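Local coordinates for oligopeptide ABC transporter, periplasmic oligopeptide-binding protein, putative (Thermotoga maritima MSB8, PDB 5IPW) that probably binds oligopeptides in the periplasm and delivers them to an ABC transporter for uptake across the membrane, at residues G34-P37 / Q41-P44; S77-V82 / D275-E280. All blocks are in the same frame, centred on the assembly; numbering follows the deposited sequence.

Interaction 1 (34-37 with 41-44) closes before interaction 2 (77-82 with 275-280) opens, so the two follow in series along the chain. Their centres lie about 22 Å apart and their nearest atoms about 10 Å, on the same side of the chain's centre, without touching. Helix 25-32 links them: Leu-27 meets Leu-36 and Arg-42 of interaction 1, while Met-26 meets Asp-275 and Tyr-276 of interaction 2. The first contact is local and peripheral, between the loop before helix 39-42 and the end of that helix. The second is buried and joins helix 73-80 to the sheet containing strand 276-281, bringing early and much later parts of this solute-binding protein together.

Interaction 1: G34-P37 / Q41-P44; sequences GKLP and QRLP
Arg-42 reaches back from helix 39-42 to the carbonyl of Pro-37: NE donates to O over 3.0 Å in a nearly straight bond, with an N-H...O angle of 172°. The acceptor lies in the guanidinium plane, at its edge, whereas the donor is tilted 24° out of the carbonyl plane. A bend at chi3 (-98°) turns the guanidinium across the end of the extended aliphatic part, and Leu-36 CD1 sits over one face, off toward the rim, 4.1 Å from Arg-42 NE. The two side chains cross at about a right angle. The contact folds the connection after helix 25-32 against the last residues of the short helix 39-42: helix 25-32 ends in a Schellman motif at Gly-34, whose positive phi turns the chain away, and Leu-36 and Pro-37 then lead into helix 39-42. Leu-36 also packs on Leu-27 and Leu-30 of the preceding helix, and Arg-42 on Leu-27 and Val-31. At its far end Arg-42 NH2 forms a salt bridge with Glu-23, and NH1 makes a weak hydrogen bond to Pro-259 O. An alanine in place of Arg-42 would probably leave the Pro-37 carbonyl without this N-H and Glu-23 without its cationic mate. On the more exposed side, Gln-41 extends with CG anti to the backbone N and turns a face of its amide to Pro-37 CB. Pro-37 CB lies 3.6 Å from both Gln-41 CD and Gln-41 NE2, and Pro-37 CG is 3.9 Å from Gln-41 NE2, a van der Waals contact between side chains that cross nearly perpendicularly.

Interaction 2: S77-V82 / D275-E280; sequences SKLIEV and DYVRHE
Leu-79, in the last turn of helix 73-80, faces strand 276-281 with its CA 9.8 Å from that of Val-277, a spacing bridged by side chains with no backbone bond between the segments. This is helix-on-sheet packing in an alpha/beta solute-binding protein of family 5: the strand is an inner member of a mixed four-stranded sheet, running between strands 62-67 and 252-257. Two residues of the strand, Val-277 and His-279, point at the helix. Leu-79 supplies the touching group. Its CG stands beside the backbone N (chi1 -65°) and CD1 continues the chain outward, so that this one methyl reaches both strand residues. Against Val-277 the contact is a loose apolar one, CD1 to CG2 at 4.4 Å. With His-279 it is closer: the leucine and histidine side chains come from opposite directions and the methyl arrives at the edge of the imidazole, near its plane. The ring also meets Trp-67 in an edge-to-face pair, and Arg-65 NH1 makes a weak hydrogen bond with His-279 NE2. Leu-79 also touches Arg-65 of strand 62-67 and Pro-621 of a loop, and Ile-80 leans on Leu-255 of the adjacent strand 252-257. The helix ends here, with Ile-80 N bonded to Ser-77 O at 3.0 Å, before Glu-81 leaves helical backbone angles; the Ile-80 carbonyl is taken up by Ser-240 OG. On the imidazole rim, Leu-79 CD1 lies 3.8 Å from His-279 CE1 and 3.9 Å from His-279 NE2.

Interaction 1: G34-P37 / Q41-P44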
loop_
_atom_site.group_PDB
_atom_site.type_symbol
_atom_site.label_atom_id
_atom_site.label_comp_id
_atom_site.label_asym_id
_atom_site.label_seq_id
_atom_site.Cartn_x
_atom_site.Cartn_y
_atom_site.Cartn_z
ATOM N N GLY A 34 31.366 25.866 -14.782
ATOM C CA GLY A 34 31.698 26.354 -13.441
ATOM C C GLY A 34 30.529 26.541 -12.484
ATOM O O GLY A 34 30.715 27.043 -11.375
ATOM N N LYS A 35 29.336 26.109 -12.893
ATOM C CA LYS A 35 28.108 26.311 -12.113
ATOM C C LYS A 35 27.740 25.139 -11.198
ATOM O O LYS A 35 26.727 25.204 -10.507
ATOM C CB LYS A 35 26.928 26.547 -13.052
ATOM C CG LYS A 35 27.164 27.577 -14.134
ATOM C CD LYS A 35 25.880 27.798 -14.911
ATOM C CE LYS A 35 26.134 28.438 -16.266
ATOM N NZ LYS A 35 24.946 28.333 -17.163
ATOM N N LEU A 36 28.526 24.065 -11.218
ATOM C CA LEU A 36 28.273 22.891 -10.373
ATOM C C LEU A 36 29.582 22.251 -9.960
ATOM O O LEU A 36 30.491 22.147 -10.766
ATOM C CB LEU A 36 27.459 21.833 -11.122
ATOM C CG LEU A 36 25.971 21.636 -10.815
ATOM C CD1 LEU A 36 25.496 20.378 -11.523
ATOM C CD2 LEU A 36 25.669 21.528 -9.327
ATOM N N PRO A 37 29.684 21.798 -8.707
ATOM C CA PRO A 37 30.836 20.962 -8.374
ATOM C C PRO A 37 30.781 19.630 -9.133
ATOM O O PRO A 37 29.705 19.221 -9.581
ATOM C CB PRO A 37 30.696 20.731 -6.867
ATOM C CG PRO A 37 29.717 21.748 -6.383
ATOM C CD PRO A 37 28.835 22.090 -7.542
ATOM N N GLN A 41 32.338 15.147 -5.931
ATOM C CA GLN A 41 32.064 16.026 -4.805
ATOM C C GLN A 41 30.572 16.085 -4.450
ATOM O O GLN A 41 30.214 16.128 -3.264
ATOM C CB GLN A 41 32.569 17.422 -5.131
ATOM C CG GLN A 41 32.405 18.417 -3.995
ATOM C CD GLN A 41 33.009 19.773 -4.318
ATOM O OE1 GLN A 41 33.968 19.880 -5.106
ATOM N NE2 GLN A 41 32.451 20.821 -3.711
ATOM N N ARG A 42 29.719 16.105 -5.480
ATOM C CA ARG A 42 28.259 16.124 -5.305
ATOM C C ARG A 42 27.726 14.895 -4.574
ATOM O O ARG A 42 26.868 15.010 -3.699
ATOM C CB ARG A 42 27.567 16.165 -6.658
ATOM C CG ARG A 42 27.438 17.525 -7.307
ATOM C CD ARG A 42 26.605 17.380 -8.572
ATOM N NE ARG A 42 27.466 17.294 -9.731
ATOM C CZ ARG A 42 27.305 16.495 -10.778
ATOM N NH1 ARG A 42 26.307 15.635 -10.880
ATOM N NH2 ARG A 42 28.191 16.562 -11.745
ATOM N N LEU A 43 28.207 13.719 -4.968
ATOM C CA LEU A 43 27.794 12.458 -4.334
ATOM C C LEU A 43 28.280 12.351 -2.888
ATOM O O LEU A 43 29.262 12.981 -2.512
ATOM C CB LEU A 43 28.339 11.263 -5.118
ATOM C CG LEU A 43 27.744 11.024 -6.500
ATOM C CD1 LEU A 43 28.667 10.125 -7.298
ATOM C CD2 LEU A 43 26.362 10.403 -6.390
ATOM N N PRO A 44 27.599 11.538 -2.073
ATOM C CA PRO A 44 28.125 11.259 -0.741
ATOM C C PRO A 44 29.351 10.355 -0.808
ATOM O O PRO A 44 29.758 9.948 -1.893
ATOM C CB PRO A 44 26.969 10.536 -0.056
ATOM C CG PRO A 44 26.238 9.879 -1.171
ATOM C CD PRO A 44 26.343 10.815 -2.332
#

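Interaction 2: S77-V82 / D275-E280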
loop_
_atom_site.group_PDB
_atom_site.type_symbol
_atom_site.label_atom_id
_atom_site.label_comp_id
_atom_site.label_asym_id
_atom_site.label_seq_id
_atom_site.Cartn_x
_atom_site.Cartn_y
_atom_site.Cartn_z
ATOM N N SER A 77 4.158 12.778 -5.866
ATOM C CA SER A 77 4.822 12.304 -4.653
ATOM C C SER A 77 5.328 10.869 -4.787
ATOM O O SER A 77 6.454 10.577 -4.409
ATOM C CB SER A 77 3.898 12.382 -3.441
ATOM O OG SER A 77 4.561 11.864 -2.297
ATOM N N LYS A 78 4.499 9.993 -5.347
ATOM C CA LYS A 78 4.847 8.584 -5.482
ATOM C C LYS A 78 5.884 8.286 -6.573
ATOM O O LYS A 78 6.383 7.169 -6.648
ATOM C CB LYS A 78 3.588 7.759 -5.694
ATOM C CG LYS A 78 2.748 7.682 -4.435
ATOM C CD LYS A 78 1.377 7.093 -4.700
ATOM C CE LYS A 78 0.627 6.848 -3.402
ATOM N NZ LYS A 78 -0.814 6.549 -3.634
ATOM N N LEU A 79 6.206 9.271 -7.409
ATOM C CA LEU A 79 7.374 9.183 -8.292
ATOM C C LEU A 79 8.645 9.596 -7.577
ATOM O O LEU A 79 9.728 9.118 -7.897
ATOM C CB LEU A 79 7.219 10.100 -9.507
ATOM C CG LEU A 79 6.107 9.766 -10.491
ATOM C CD1 LEU A 79 6.222 10.678 -11.703
ATOM C CD2 LEU A 79 6.168 8.307 -10.908
ATOM N N ILE A 80 8.479 10.480 -6.604
ATOM C CA ILE A 80 9.523 11.375 -6.154
ATOM C C ILE A 80 10.033 11.014 -4.752
ATOM O O ILE A 80 11.073 11.497 -4.315
ATOM C CB ILE A 80 8.955 12.823 -6.237
ATOM C CG1 ILE A 80 9.816 13.660 -7.150
ATOM C CG2 ILE A 80 8.701 13.484 -4.875
ATOM C CD1 ILE A 80 9.603 13.273 -8.592
ATOM N N GLU A 81 9.310 10.132 -4.076
ATOM C CA GLU A 81 9.535 9.853 -2.666
ATOM C C GLU A 81 10.826 9.107 -2.399
ATOM O O GLU A 81 11.255 8.264 -3.184
ATOM C CB GLU A 81 8.359 9.059 -2.084
ATOM C CG GLU A 81 7.257 9.937 -1.519
ATOM C CD GLU A 81 5.963 9.181 -1.313
ATOM O OE1 GLU A 81 6.003 8.012 -0.862
ATOM O OE2 GLU A 81 4.902 9.762 -1.615
ATOM N N VAL A 82 11.432 9.428 -1.265
ATOM C CA VAL A 82 12.624 8.730 -0.797
ATOM C C VAL A 82 12.452 8.358 0.669
ATOM O O VAL A 82 11.792 9.062 1.433
ATOM C CB VAL A 82 13.914 9.563 -1.001
ATOM C CG1 VAL A 82 14.182 9.774 -2.483
ATOM C CG2 VAL A 82 13.842 10.898 -0.270
ATOM N N ASP A 275 16.501 12.942 -17.340
ATOM C CA ASP A 275 16.833 14.333 -17.027
ATOM C C ASP A 275 15.617 15.120 -16.533
ATOM O O ASP A 275 15.708 15.890 -15.565
ATOM C CB ASP A 275 17.413 15.031 -18.259
ATOM C CG ASP A 275 18.852 14.631 -18.561
ATOM O OD1 ASP A 275 19.559 14.125 -17.658
ATOM O OD2 ASP A 275 19.297 14.860 -19.710
ATOM N N TYR A 276 14.494 14.943 -17.218
ATOM C CA TYR A 276 13.273 15.673 -16.912
ATOM C C TYR A 276 12.066 14.764 -16.980
ATOM O O TYR A 276 12.029 13.838 -17.792
ATOM C CB TYR A 276 13.060 16.795 -17.923
ATOM C CG TYR A 276 14.128 17.846 -17.915
ATOM C CD1 TYR A 276 14.044 18.939 -17.068
ATOM C CD2 TYR A 276 15.202 17.760 -18.767
ATOM C CE1 TYR A 276 15.022 19.916 -17.064
ATOM C CE2 TYR A 276 16.187 18.726 -18.778
ATOM C CZ TYR A 276 16.095 19.801 -17.919
ATOM O OH TYR A 276 17.087 20.758 -17.922
ATOM N N VAL A 277 11.081 15.030 -16.132
ATOM C CA VAL A 277 9.791 14.377 -16.258
ATOM C C VAL A 277 8.735 15.469 -16.286
ATOM O O VAL A 277 8.684 16.318 -15.396
ATOM C CB VAL A 277 9.531 13.292 -15.175
ATOM C CG1 VAL A 277 10.349 13.532 -13.925
ATOM C CG2 VAL A 277 8.049 13.168 -14.839
ATOM N N ARG A 278 7.925 15.461 -17.347
ATOM C CA ARG A 278 6.928 16.503 -17.552
ATOM C C ARG A 278 5.514 15.943 -17.559
ATOM O O ARG A 278 5.210 14.974 -18.253
ATOM C CB ARG A 278 7.244 17.322 -18.817
ATOM C CG ARG A 278 6.433 17.050 -20.077
ATOM C CD ARG A 278 7.141 17.664 -21.279
ATOM N NE ARG A 278 6.266 18.396 -22.189
ATOM C CZ ARG A 278 5.562 17.870 -23.195
ATOM N NH1 ARG A 278 5.569 16.571 -23.448
ATOM N NH2 ARG A 278 4.823 18.662 -23.958
ATOM N N HIS A 279 4.666 16.548 -16.737
ATOM C CA HIS A 279 3.245 16.229 -16.708
ATOM C C HIS A 279 2.478 17.316 -17.449
ATOM O O HIS A 279 2.673 18.510 -17.185
ATOM C CB HIS A 279 2.740 16.147 -15.274
ATOM C CG HIS A 279 3.299 14.995 -14.503
ATOM N ND1 HIS A 279 4.618 14.933 -14.113
ATOM C CD2 HIS A 279 2.715 13.867 -14.039
ATOM C CE1 HIS A 279 4.827 13.810 -13.454
ATOM N NE2 HIS A 279 3.686 13.150 -13.386
ATOM N N GLU A 280 1.633 16.898 -18.389
ATOM C CA GLU A 280 0.671 17.795 -19.011
ATOM C C GLU A 280 -0.633 17.794 -18.221
ATOM O O GLU A 280 -1.161 16.728 -17.884
ATOM C CB GLU A 280 0.399 17.380 -20.451
ATOM C CG GLU A 280 -0.395 18.422 -21.230
ATOM C CD GLU A 280 -0.474 18.143 -22.718
ATOM O OE1 GLU A 280 0.352 17.369 -23.255
ATOM O OE2 GLU A 280 -1.375 18.718 -23.352
#